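Local coordinates for protein glyoxylate reductase (Paecilomyces sp. J18, PDB 3WNV) that reduces glyoxylate, probably to glycolate with a nicotinamide cofactor, as a member of the D-isomer specific 2-hydroxyacid dehydrogenase family, at residues A[115-120]-A[170-175]; A[179-184]-A[197-202]; A[221-226]-A[247-252]; A[237-242]-A[260-265]. One frame throughout, in Å; residues are numbered along the deposited sequence.

Contact 1: A[115-120]-A[170-175]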
loop_
_atom_site.group_PDB
_atom_site.type_symbol
_atom_site.label_atom_id
_atom_site.label_comp_id
_atom_site.label_asym_id
_atom_site.label_seq_id
_atom_site.Cartn_x
_atom_site.Cartn_y
_atom_site.Cartn_z
ATOM N N THR A 115 3.176 2.633 -8.104
ATOM C CA THR A 115 1.795 2.568 -7.653
ATOM C C THR A 115 0.922 3.479 -8.482
ATOM O O THR A 115 -0.160 3.086 -8.879
ATOM C CB THR A 115 1.664 3.008 -6.221
ATOM O OG1 THR A 115 2.468 2.136 -5.395
ATOM C CG2 THR A 115 0.208 2.880 -5.769
ATOM N N ALA A 116 1.388 4.706 -8.739
ATOM C CA ALA A 116 0.636 5.629 -9.587
ATOM C C ALA A 116 0.480 5.124 -11.013
ATOM O O ALA A 116 -0.569 5.346 -11.619
ATOM C CB ALA A 116 1.308 7.050 -9.563
ATOM N N ASP A 117 1.508 4.476 -11.556
ATOM C CA ASP A 117 1.461 3.886 -12.896
ATOM C C ASP A 117 0.310 2.896 -12.934
ATOM O O ASP A 117 -0.501 2.932 -13.881
ATOM C CB ASP A 117 2.778 3.179 -13.291
ATOM C CG ASP A 117 3.939 4.111 -13.363
ATOM O OD1 ASP A 117 3.716 5.335 -13.493
ATOM O OD2 ASP A 117 5.115 3.620 -13.288
ATOM N N VAL A 118 0.194 2.077 -11.893
ATOM C CA VAL A 118 -0.860 1.054 -11.868
ATOM C C VAL A 118 -2.233 1.718 -11.627
ATOM O O VAL A 118 -3.204 1.321 -12.207
ATOM C CB VAL A 118 -0.543 -0.053 -10.868
ATOM C CG1 VAL A 118 -1.787 -0.850 -10.497
ATOM C CG2 VAL A 118 0.492 -0.997 -11.470
ATOM N N ALA A 119 -2.280 2.771 -10.825
ATOM C CA ALA A 119 -3.535 3.509 -10.581
ATOM C C ALA A 119 -4.079 4.053 -11.896
ATOM O O ALA A 119 -5.270 3.992 -12.141
ATOM C CB ALA A 119 -3.278 4.666 -9.648
ATOM N N ILE A 120 -3.213 4.630 -12.725
ATOM C CA ILE A 120 -3.710 5.204 -14.007
ATOM C C ILE A 120 -4.093 4.074 -14.966
ATOM O O ILE A 120 -5.118 4.136 -15.646
ATOM C CB ILE A 120 -2.663 6.127 -14.644
ATOM C CG1 ILE A 120 -2.417 7.359 -13.726
ATOM C CG2 ILE A 120 -3.039 6.542 -16.098
ATOM C CD1 ILE A 120 -3.652 8.266 -13.439
ATOM N N ALA A 170 -1.901 12.434 -9.611
ATOM C CA ALA A 170 -2.413 13.715 -10.119
ATOM C C ALA A 170 -1.613 14.217 -11.315
ATOM O O ALA A 170 -2.192 14.731 -12.274
ATOM C CB ALA A 170 -2.431 14.767 -9.014
ATOM N N ARG A 171 -0.284 14.094 -11.246
ATOM C CA ARG A 171 0.595 14.513 -12.323
ATOM C C ARG A 171 0.243 13.745 -13.601
ATOM O O ARG A 171 0.115 14.323 -14.686
ATOM C CB ARG A 171 2.058 14.257 -11.935
ATOM C CG ARG A 171 3.101 14.721 -12.982
ATOM C CD ARG A 171 4.555 14.391 -12.537
ATOM N NE ARG A 171 4.695 14.265 -11.076
ATOM C CZ ARG A 171 4.570 15.261 -10.188
ATOM N NH1 ARG A 171 4.280 16.495 -10.589
ATOM N NH2 ARG A 171 4.717 15.019 -8.888
ATOM N N ARG A 172 0.047 12.445 -13.481
ATOM C CA ARG A 172 -0.333 11.663 -14.662
ATOM C C ARG A 172 -1.712 12.051 -15.147
ATOM O O ARG A 172 -1.905 12.310 -16.347
ATOM C CB ARG A 172 -0.291 10.179 -14.330
ATOM C CG ARG A 172 1.138 9.612 -14.203
ATOM C CD ARG A 172 1.171 8.428 -13.235
ATOM N NE ARG A 172 2.530 7.859 -13.146
ATOM C CZ ARG A 172 3.569 8.430 -12.523
ATOM N NH1 ARG A 172 3.465 9.616 -11.889
ATOM N NH2 ARG A 172 4.739 7.803 -12.552
ATOM N N ALA A 173 -2.675 12.076 -14.222
ATOM C CA ALA A 173 -4.065 12.357 -14.585
ATOM C C ALA A 173 -4.249 13.715 -15.255
ATOM O O ALA A 173 -5.092 13.851 -16.132
ATOM C CB ALA A 173 -4.960 12.261 -13.364
ATOM N N ARG A 174 -3.493 14.730 -14.840
ATOM C CA ARG A 174 -3.567 16.012 -15.521
ATOM C C ARG A 174 -3.161 15.936 -16.996
ATOM O O ARG A 174 -3.717 16.660 -17.841
ATOM C CB ARG A 174 -2.716 17.082 -14.799
ATOM C CG ARG A 174 -3.509 17.833 -13.751
ATOM C CD ARG A 174 -2.713 18.999 -13.114
ATOM N NE ARG A 174 -1.611 18.456 -12.358
ATOM C CZ ARG A 174 -1.602 18.276 -11.038
ATOM N NH1 ARG A 174 -2.625 18.651 -10.261
ATOM N NH2 ARG A 174 -0.541 17.732 -10.496
ATOM N N ALA A 175 -2.181 15.094 -17.293
ATOM C CA ALA A 175 -1.734 14.912 -18.670
ATOM C C ALA A 175 -2.811 14.227 -19.503
ATOM O O ALA A 175 -2.811 14.360 -20.745
ATOM C CB ALA A 175 -0.417 14.151 -18.721
#
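Arg-172 meets Asp-117 side-on, and its NE and NH2 both bind one carboxylate oxygen. Asp-117 OD1 lies 2.8 Å from Arg-172 NE and 2.8 Å from Arg-172 NH2, close to the guanidinium plane. The carboxylate is turned 37° from that plane; NH2 approaches OD1 on its syn side, NE nearly along the C-O bond. Ala-116 lies over one guanidinium face, toward the rim, its CB 3.9 Å from Arg-172 NE. The contact joins two helices of the Rossmann-type cofactor domain, 112-127 and 164-175; the latter follows strand 156-160 and a glycine-rich turn that fits the GxGxxG pattern. Their short segments run 9.8 Å apart at a crossing angle of -37°, a gap that the arginine spans with its chain extended from CG to NE (chi3 178°). Its aliphatic part crosses Ile-120 obliquely, Arg-172 CB resting 3.6 Å from Ile-120 CG1. An alanine in place of Arg-172 would probably leave Asp-117 without its ionic mate and open a gap beside Ala-116. NH1 forms a salt bridge with Glu-168, and NH2 has a second partner in Asn-113 OD1; these bonds restrain the group's rotation. Deeper in, Ile-120 CD1 packs 4.2 Å from Ala-173 CB.

Contact 2: A[179-184]-A[197-202]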
loop_
_atom_site.group_PDB
_atom_site.type_symbol
_atom_site.label_atom_id
_atom_site.label_comp_id
_atom_site.label_asym_id
_atom_site.label_seq_id
_atom_site.Cartn_x
_atom_site.Cartn_y
_atom_site.Cartn_z
ATOM N N ASN A 179 -9.202 17.337 -14.206
ATOM C CA ASN A 179 -9.125 18.349 -13.158
ATOM C C ASN A 179 -8.968 17.595 -11.849
ATOM O O ASN A 179 -9.532 16.505 -11.668
ATOM C CB ASN A 179 -10.417 19.148 -13.098
ATOM C CG ASN A 179 -10.700 19.858 -14.375
ATOM O OD1 ASN A 179 -11.799 19.760 -14.918
ATOM N ND2 ASN A 179 -9.704 20.571 -14.885
ATOM N N ILE A 180 -8.210 18.153 -10.927
ATOM C CA ILE A 180 -7.855 17.378 -9.724
ATOM C C ILE A 180 -8.423 18.035 -8.476
ATOM O O ILE A 180 -8.219 19.232 -8.250
ATOM C CB ILE A 180 -6.338 17.248 -9.536
ATOM C CG1 ILE A 180 -5.656 16.925 -10.862
ATOM C CG2 ILE A 180 -6.006 16.214 -8.430
ATOM C CD1 ILE A 180 -6.067 15.533 -11.454
ATOM N N ILE A 181 -9.155 17.266 -7.680
ATOM C CA ILE A 181 -9.575 17.731 -6.351
ATOM C C ILE A 181 -9.130 16.726 -5.296
ATOM O O ILE A 181 -8.890 15.555 -5.595
ATOM C CB ILE A 181 -11.102 17.969 -6.232
ATOM C CG1 ILE A 181 -11.880 16.667 -6.516
ATOM C CG2 ILE A 181 -11.531 19.070 -7.194
ATOM C CD1 ILE A 181 -13.428 16.833 -6.280
ATOM N N TYR A 182 -9.042 17.167 -4.048
ATOM C CA TYR A 182 -8.611 16.255 -2.998
ATOM C C TYR A 182 -9.120 16.654 -1.633
ATOM O O TYR A 182 -9.458 17.816 -1.373
ATOM C CB TYR A 182 -7.079 16.162 -2.949
ATOM C CG TYR A 182 -6.444 17.301 -2.156
ATOM C CD1 TYR A 182 -6.279 18.571 -2.723
ATOM C CD2 TYR A 182 -5.998 17.105 -0.849
ATOM C CE1 TYR A 182 -5.701 19.639 -1.987
ATOM C CE2 TYR A 182 -5.406 18.158 -0.127
ATOM C CZ TYR A 182 -5.260 19.407 -0.706
ATOM O OH TYR A 182 -4.665 20.427 0.032
ATOM N N HIS A 183 -9.130 15.672 -0.739
ATOM C CA HIS A 183 -9.425 15.933 0.661
ATOM C C HIS A 183 -8.440 15.195 1.555
ATOM O O HIS A 183 -8.257 13.976 1.446
ATOM C CB HIS A 183 -10.845 15.515 1.040
ATOM C CG HIS A 183 -11.140 15.728 2.498
ATOM N ND1 HIS A 183 -11.309 16.985 3.039
ATOM C CD2 HIS A 183 -11.199 14.858 3.540
ATOM C CE1 HIS A 183 -11.517 16.878 4.344
ATOM N NE2 HIS A 183 -11.444 15.607 4.673
ATOM N N ASN A 184 -7.793 15.959 2.419
ATOM C CA ASN A 184 -7.014 15.405 3.514
ATOM C C ASN A 184 -7.636 16.028 4.743
ATOM O O ASN A 184 -8.319 17.040 4.627
ATOM C CB ASN A 184 -5.558 15.871 3.425
ATOM C CG ASN A 184 -4.786 15.162 2.351
ATOM O OD1 ASN A 184 -5.375 14.536 1.435
ATOM N ND2 ASN A 184 -3.450 15.230 2.454
ATOM N N LYS A 197 -6.979 21.188 -6.107
ATOM C CA LYS A 197 -7.938 21.977 -5.336
ATOM C C LYS A 197 -8.494 21.266 -4.079
ATOM O O LYS A 197 -9.051 20.164 -4.142
ATOM C CB LYS A 197 -9.094 22.319 -6.260
ATOM C CG LYS A 197 -10.177 23.140 -5.642
ATOM C CD LYS A 197 -10.974 23.820 -6.754
ATOM C CE LYS A 197 -11.885 24.897 -6.206
ATOM N NZ LYS A 197 -13.275 24.389 -6.031
ATOM N N TYR A 198 -8.326 21.889 -2.928
ATOM C CA TYR A 198 -8.781 21.281 -1.669
ATOM C C TYR A 198 -10.288 21.368 -1.534
ATOM O O TYR A 198 -10.864 22.422 -1.787
ATOM C CB TYR A 198 -8.165 22.032 -0.503
ATOM C CG TYR A 198 -8.567 21.470 0.834
ATOM C CD1 TYR A 198 -7.962 20.331 1.314
ATOM C CD2 TYR A 198 -9.552 22.076 1.602
ATOM C CE1 TYR A 198 -8.308 19.808 2.536
ATOM C CE2 TYR A 198 -9.909 21.553 2.842
ATOM C CZ TYR A 198 -9.279 20.407 3.289
ATOM O OH TYR A 198 -9.581 19.843 4.518
ATOM N N VAL A 199 -10.926 20.270 -1.124
ATOM C CA VAL A 199 -12.376 20.229 -0.898
ATOM C C VAL A 199 -12.709 19.423 0.368
ATOM O O VAL A 199 -11.868 18.689 0.898
ATOM C CB VAL A 199 -13.131 19.610 -2.111
ATOM C CG1 VAL A 199 -12.939 20.451 -3.354
ATOM C CG2 VAL A 199 -12.719 18.169 -2.362
ATOM N N SER A 200 -13.930 19.569 0.865
ATOM C CA SER A 200 -14.325 18.854 2.073
ATOM C C SER A 200 -14.568 17.409 1.680
ATOM O O SER A 200 -14.605 17.095 0.499
ATOM C CB SER A 200 -15.591 19.452 2.668
ATOM O OG SER A 200 -16.686 19.271 1.782
ATOM N N PHE A 201 -14.670 16.520 2.671
ATOM C CA PHE A 201 -14.951 15.103 2.393
ATOM C C PHE A 201 -16.256 14.972 1.590
ATOM O O PHE A 201 -16.295 14.317 0.556
ATOM C CB PHE A 201 -14.978 14.320 3.727
ATOM C CG PHE A 201 -15.120 12.811 3.580
ATOM C CD1 PHE A 201 -14.025 12.011 3.303
ATOM C CD2 PHE A 201 -16.350 12.190 3.786
ATOM C CE1 PHE A 201 -14.154 10.589 3.189
ATOM C CE2 PHE A 201 -16.494 10.783 3.673
ATOM C CZ PHE A 201 -15.375 9.985 3.369
ATOM N N ASP A 202 -17.342 15.583 2.066
ATOM C CA ASP A 202 -18.612 15.485 1.358
ATOM C C ASP A 202 -18.532 16.047 -0.068
ATOM O O ASP A 202 -19.131 15.498 -0.992
ATOM C CB ASP A 202 -19.724 16.183 2.150
ATOM C CG ASP A 202 -20.221 15.357 3.336
ATOM O OD1 ASP A 202 -19.899 14.158 3.418
ATOM O OD2 ASP A 202 -20.954 15.917 4.188
#
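The His-183 ring carries Phe-201 on one face, its CB 4.0 Å from the ring centroid and the backbone N of Phe-201 over the rim, while the ring edge points at Val-199. There His-183 ND1 donates to Val-199 O at 2.8 Å, in both the ring plane and the carbonyl plane. This is the outer edge of the parallel Rossmann sheet, where strand 197-198 pairs with strand 179-183 as part of a beta-alpha-beta unit. Tyr-182 and Tyr-198 form an offset edge-to-face pair, the edge of Tyr-198 turned to the face of Tyr-182 with planes 71° apart; Tyr-198 CD1 comes 3.5 Å from Tyr-182 CZ. Tyr-182 OH is held from outside by Glu-193 and Leu-188 N. Between the strands, Lys-197 N donates to Ile-180 O, Tyr-182 N to Lys-197 O, and Val-199 N to Tyr-182 O at 2.9 Å. The imidazole reaches over because its CG is anti to the backbone N (chi1 178°). A leucine in place of His-183 would probably deprive Val-199 O of this donor and leave Phe-201 CB without its flat seat. The C-terminal end of strand 179-183 is where Rossmann relatives recognise the adenosine ribose of the cofactor, and Asn-184 OD1 accepts from Met-162 N within the glycine-rich turn. Tyr-198 OH closes the edge, donating to Asn-184 O at 3.1 Å, nearly along the C=O axis.

Contact 3: A[221-226]-A[247-252]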
loop_
_atom_site.group_PDB
_atom_site.type_symbol
_atom_site.label_atom_id
_atom_site.label_comp_id
_atom_site.label_asym_id
_atom_site.label_seq_id
_atom_site.Cartn_x
_atom_site.Cartn_y
_atom_site.Cartn_z
ATOM N N THR A 221 -10.018 4.207 9.567
ATOM C CA THR A 221 -10.156 4.299 8.112
ATOM C C THR A 221 -10.670 3.006 7.497
ATOM O O THR A 221 -10.985 2.987 6.311
ATOM C CB THR A 221 -8.845 4.701 7.410
ATOM O OG1 THR A 221 -7.849 3.708 7.703
ATOM C CG2 THR A 221 -8.346 6.079 7.897
ATOM N N ARG A 222 -10.738 1.926 8.288
ATOM C CA ARG A 222 -11.403 0.691 7.803
ATOM C C ARG A 222 -12.836 1.058 7.419
ATOM O O ARG A 222 -13.535 1.678 8.222
ATOM C CB ARG A 222 -11.463 -0.391 8.898
ATOM C CG ARG A 222 -12.154 -1.683 8.433
ATOM C CD ARG A 222 -12.168 -2.732 9.520
ATOM N NE ARG A 222 -12.839 -3.960 9.089
ATOM C CZ ARG A 222 -14.156 -4.171 9.155
ATOM N NH1 ARG A 222 -14.981 -3.234 9.635
ATOM N NH2 ARG A 222 -14.658 -5.325 8.734
ATOM N N HIS A 223 -13.260 0.706 6.201
ATOM C CA HIS A 223 -14.593 1.058 5.681
ATOM C C HIS A 223 -14.916 2.549 5.693
ATOM O O HIS A 223 -16.100 2.939 5.790
ATOM C CB HIS A 223 -15.674 0.328 6.486
ATOM C CG HIS A 223 -15.687 -1.153 6.292
ATOM N ND1 HIS A 223 -16.741 -1.944 6.689
ATOM C CD2 HIS A 223 -14.790 -1.988 5.705
ATOM C CE1 HIS A 223 -16.482 -3.206 6.391
ATOM N NE2 HIS A 223 -15.305 -3.255 5.790
ATOM N N ILE A 224 -13.903 3.398 5.607
ATOM C CA ILE A 224 -14.180 4.820 5.454
ATOM C C ILE A 224 -15.102 5.113 4.244
ATOM O O ILE A 224 -15.876 6.070 4.268
ATOM C CB ILE A 224 -12.888 5.643 5.379
ATOM C CG1 ILE A 224 -13.174 7.129 5.593
ATOM C CG2 ILE A 224 -12.118 5.334 4.092
ATOM C CD1 ILE A 224 -11.897 7.970 5.760
ATOM N N ILE A 225 -15.026 4.291 3.191
ATOM C CA ILE A 225 -16.037 4.317 2.122
ATOM C C ILE A 225 -17.000 3.141 2.332
ATOM O O ILE A 225 -16.682 2.009 2.035
ATOM C CB ILE A 225 -15.353 4.247 0.720
ATOM C CG1 ILE A 225 -14.274 5.338 0.621
ATOM C CG2 ILE A 225 -16.376 4.335 -0.441
ATOM C CD1 ILE A 225 -14.846 6.712 0.600
ATOM N N GLY A 226 -18.158 3.408 2.920
ATOM C CA GLY A 226 -19.163 2.383 3.058
ATOM C C GLY A 226 -20.445 2.827 2.365
ATOM O O GLY A 226 -20.398 3.703 1.510
ATOM N N LEU A 247 -10.175 -0.263 3.211
ATOM C CA LEU A 247 -10.655 1.117 3.290
ATOM C C LEU A 247 -12.063 1.220 2.738
ATOM O O LEU A 247 -12.790 2.184 3.018
ATOM C CB LEU A 247 -9.754 2.061 2.482
ATOM C CG LEU A 247 -8.298 2.211 2.950
ATOM C CD1 LEU A 247 -7.566 2.992 1.841
ATOM C CD2 LEU A 247 -8.193 2.939 4.304
ATOM N N ILE A 248 -12.454 0.227 1.941
ATOM C CA ILE A 248 -13.783 0.211 1.368
ATOM C C ILE A 248 -14.511 -1.005 1.922
ATOM O O ILE A 248 -13.905 -2.060 2.083
ATOM C CB ILE A 248 -13.746 0.075 -0.166
ATOM C CG1 ILE A 248 -12.889 1.180 -0.748
ATOM C CG2 ILE A 248 -15.210 0.063 -0.715
ATOM C CD1 ILE A 248 -12.614 1.068 -2.251
ATOM N N ASP A 249 -15.788 -0.814 2.268
ATOM C CA ASP A 249 -16.705 -1.887 2.623
ATOM C C ASP A 249 -17.003 -2.629 1.312
ATOM O O ASP A 249 -17.856 -2.204 0.520
ATOM C CB ASP A 249 -17.991 -1.279 3.227
ATOM C CG ASP A 249 -19.007 -2.335 3.622
ATOM O OD1 ASP A 249 -18.873 -3.478 3.163
ATOM O OD2 ASP A 249 -19.951 -2.034 4.398
ATOM N N GLU A 250 -16.254 -3.700 1.050
ATOM C CA GLU A 250 -16.277 -4.307 -0.284
ATOM C C GLU A 250 -17.654 -4.877 -0.592
ATOM O O GLU A 250 -18.099 -4.885 -1.745
ATOM C CB GLU A 250 -15.193 -5.389 -0.370
ATOM C CG GLU A 250 -14.818 -5.790 -1.794
ATOM C CD GLU A 250 -13.491 -6.569 -1.802
ATOM O OE1 GLU A 250 -12.473 -5.935 -1.449
ATOM O OE2 GLU A 250 -13.456 -7.804 -2.115
ATOM N N LYS A 251 -18.359 -5.332 0.433
ATOM C CA LYS A 251 -19.705 -5.864 0.189
ATOM C C LYS A 251 -20.635 -4.733 -0.225
ATOM O O LYS A 251 -21.469 -4.899 -1.105
ATOM C CB LYS A 251 -20.259 -6.606 1.402
ATOM C CG LYS A 251 -19.703 -8.006 1.576
ATOM C CD LYS A 251 -20.232 -8.594 2.849
ATOM C CE LYS A 251 -19.530 -9.902 3.161
ATOM N NZ LYS A 251 -19.862 -10.389 4.530
ATOM N N ALA A 252 -20.463 -3.561 0.375
ATOM C CA ALA A 252 -21.250 -2.394 -0.031
ATOM C C ALA A 252 -20.891 -1.891 -1.429
ATOM O O ALA A 252 -21.753 -1.420 -2.192
ATOM C CB ALA A 252 -21.083 -1.259 0.986
#
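His-223 lays its imidazole flat over Asp-249, joining a type II beta turn, Thr-221 to Ile-224, to the start of helix 250-259 in the cofactor-binding domain. From CB, the chain sets CG anti to the carbonyl carbon (chi1 -68°), and CG lies 3.8 Å from Asp-249 CB. On one flank of the ring ND1 also meets Asp-249 CB, and CE1 then sits 3.8 Å from Asp-249 CG. On the other flank CD2 lies 3.6 Å from Asp-249 CA, which stands over the centre of the ring in a CH-pi contact. At the tip, NE2 is hydrogen-bonded to Glu-271. Ring and carboxylate planes are stacked, 11° apart, and the guanidinium of Arg-222 takes the opposite ring face. The two carboxylates would tend to favour a protonated imidazole, an effect that the arginine would oppose. The backbones are stitched by a single bridge between Ile-225 and Ile-248: Ile-225 N donates to Leu-247 O at 3.1 Å and Asp-249 N to Ile-225 O at 3.0 Å, both nearly straight. Leu-247 lies alongside Thr-221, CD2 3.5 Å from Thr-221 OG1, a hydroxyl that is bonded to Ala-216 O and Asn-218 N. Asp-249 is also the N-cap of helix 250-259; its OD1 accepts from Ala-252 N at 3.2 Å, the donor standing 73° out of the carboxylate plane.

Contact 4: A[237-242]-A[260-265]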
loop_
_atom_site.group_PDB
_atom_site.type_symbol
_atom_site.label_atom_id
_atom_site.label_comp_id
_atom_site.label_asym_id
_atom_site.label_seq_id
_atom_site.Cartn_x
_atom_site.Cartn_y
_atom_site.Cartn_z
ATOM N N VAL A 237 -20.136 6.977 -10.957
ATOM C CA VAL A 237 -18.764 7.202 -10.476
ATOM C C VAL A 237 -17.923 5.984 -10.823
ATOM O O VAL A 237 -18.448 4.875 -10.937
ATOM C CB VAL A 237 -18.748 7.429 -8.920
ATOM C CG1 VAL A 237 -19.253 6.187 -8.180
ATOM C CG2 VAL A 237 -17.372 7.896 -8.411
ATOM N N VAL A 238 -16.626 6.197 -11.031
ATOM C CA VAL A 238 -15.669 5.116 -11.147
ATOM C C VAL A 238 -14.730 5.223 -9.945
ATOM O O VAL A 238 -14.209 6.312 -9.630
ATOM C CB VAL A 238 -14.867 5.236 -12.448
ATOM C CG1 VAL A 238 -13.663 4.265 -12.428
ATOM C CG2 VAL A 238 -15.763 4.972 -13.639
ATOM N N ILE A 239 -14.525 4.110 -9.267
ATOM C CA ILE A 239 -13.670 4.108 -8.056
ATOM C C ILE A 239 -12.370 3.365 -8.299
ATOM O O ILE A 239 -12.394 2.251 -8.783
ATOM C CB ILE A 239 -14.426 3.518 -6.825
ATOM C CG1 ILE A 239 -15.625 4.383 -6.442
ATOM C CG2 ILE A 239 -13.482 3.331 -5.627
ATOM C CD1 ILE A 239 -16.599 3.708 -5.517
ATOM N N VAL A 240 -11.241 3.982 -7.940
ATOM C CA VAL A 240 -9.921 3.324 -8.027
ATOM C C VAL A 240 -9.300 3.203 -6.660
ATOM O O VAL A 240 -9.341 4.164 -5.882
ATOM C CB VAL A 240 -9.001 4.126 -8.948
ATOM C CG1 VAL A 240 -7.548 3.608 -8.905
ATOM C CG2 VAL A 240 -9.533 4.138 -10.395
ATOM N N ASN A 241 -8.723 2.036 -6.369
ATOM C CA ASN A 241 -8.023 1.807 -5.125
ATOM C C ASN A 241 -6.769 1.031 -5.333
ATOM O O ASN A 241 -6.816 -0.087 -5.721
ATOM C CB ASN A 241 -8.928 1.028 -4.168
ATOM C CG ASN A 241 -8.476 1.089 -2.738
ATOM O OD1 ASN A 241 -7.555 1.787 -2.431
ATOM N ND2 ASN A 241 -9.169 0.397 -1.878
ATOM N N THR A 242 -5.651 1.648 -5.055
ATOM C CA THR A 242 -4.389 0.980 -5.040
ATOM C C THR A 242 -3.758 0.934 -3.638
ATOM O O THR A 242 -2.654 0.560 -3.496
ATOM C CB THR A 242 -3.404 1.595 -6.014
ATOM O OG1 THR A 242 -3.248 2.937 -5.658
ATOM C CG2 THR A 242 -3.915 1.531 -7.417
ATOM N N GLY A 260 -25.959 -0.069 -10.176
ATOM C CA GLY A 260 -25.570 0.839 -11.245
ATOM C C GLY A 260 -25.113 2.178 -10.703
ATOM O O GLY A 260 -24.778 3.070 -11.468
ATOM N N LYS A 261 -25.082 2.324 -9.380
ATOM C CA LYS A 261 -24.573 3.565 -8.763
ATOM C C LYS A 261 -23.120 3.799 -9.168
ATOM O O LYS A 261 -22.728 4.909 -9.550
ATOM C CB LYS A 261 -24.653 3.468 -7.233
ATOM C CG LYS A 261 -24.117 4.697 -6.514
ATOM C CD LYS A 261 -25.127 5.827 -6.646
ATOM C CE LYS A 261 -24.489 7.170 -6.376
ATOM N NZ LYS A 261 -25.497 8.285 -6.481
ATOM N N VAL A 262 -22.311 2.744 -9.038
ATOM C CA VAL A 262 -20.916 2.792 -9.444
ATOM C C VAL A 262 -20.817 2.141 -10.825
ATOM O O VAL A 262 -21.252 0.995 -11.020
ATOM C CB VAL A 262 -20.027 2.058 -8.413
ATOM C CG1 VAL A 262 -18.577 1.953 -8.914
ATOM C CG2 VAL A 262 -20.085 2.757 -7.015
ATOM N N ALA A 263 -20.255 2.857 -11.791
ATOM C CA ALA A 263 -20.199 2.356 -13.151
ATOM C C ALA A 263 -19.130 1.253 -13.280
ATOM O O ALA A 263 -19.328 0.215 -13.941
ATOM C CB ALA A 263 -19.927 3.499 -14.119
ATOM N N SER A 264 -17.987 1.469 -12.639
ATOM C CA SER A 264 -16.880 0.534 -12.744
ATOM C C SER A 264 -15.913 0.795 -11.613
ATOM O O SER A 264 -15.999 1.827 -10.946
ATOM C CB SER A 264 -16.157 0.661 -14.080
ATOM O OG SER A 264 -15.187 -0.392 -14.190
ATOM N N VAL A 265 -15.009 -0.145 -11.390
ATOM C CA VAL A 265 -13.928 0.061 -10.439
ATOM C C VAL A 265 -12.624 -0.397 -11.060
ATOM O O VAL A 265 -12.604 -1.254 -11.932
ATOM C CB VAL A 265 -14.099 -0.662 -9.102
ATOM C CG1 VAL A 265 -15.332 -0.127 -8.321
ATOM C CG2 VAL A 265 -14.222 -2.201 -9.331
#
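Val-237 and Val-262 touch through methyls, Val-237 CG1 3.7 Å from Val-262 CG2, their side chains crossing at a slant. The same CG2 of Val-262 is met by Ile-239 CD1 at 3.9 Å, here at about a right angle; the extended chi2 of Ile-239 (165°) carries CD1 there. Ile-239 CB rests 4.0 Å from Val-265 CG1. Val-237, Ile-239, Val-262 and Val-265 all point to this same apolar face of the sheet, while Val-238 and Ser-264 point to the other face and meet more loosely. The backbones that present them are neighbouring parallel strands. Ala-263 N donates to Val-237 O at 2.8 Å and Ile-239 N to Ser-264 O at 3.2 Å. Ala-263 takes helix-like angles (-75°/-41°), which interrupts the strand pairing, and Ser-264 N is left 3.8 Å from Val-237 O, buried with no partner in the model. Val-238 CA adds a CH contact to Ser-264 O at 3.3 Å. Farther out, Ser-264 OG is bonded to Arg-285 O, and Lys-261 NZ forms a salt bridge with Asp-235. Gly-260 ends helix 250-259 in a Schellman motif and so turns the chain into strand 262-267, completing a beta-alpha-beta crossover. Leu-253, Ala-256 and Leu-257 of that helix cover the face of Ile-239, Val-262 and Val-265; helix 112-127 sets Ala-126 against Val-238 on the other, and strand 210-213 flanks 237-241 along its remaining edge.

In the fold
Contact 4 lies deep in the seven-stranded parallel sheet and contact 2 at its outer edge, with nearest atoms about 10 Å apart. Contact 4 is nearly all aliphatic; contact 2, only partly buried, brings in aromatic rings and side-chain hydrogen bonds. Contact 1 is helix-on-helix, largely buried but with an ionic pair at its more exposed rim; it touches contact 2 through Ile-180 and contact 4 through Thr-242, so its helices lie against the sheet. Contact 3 is loop-built and polar at its capping end. It shares helix 250-259 with the crossover of contact 4, which it touches where Ile-248 meets Asn-241, and meets contact 2 by Phe-201 against Ile-224.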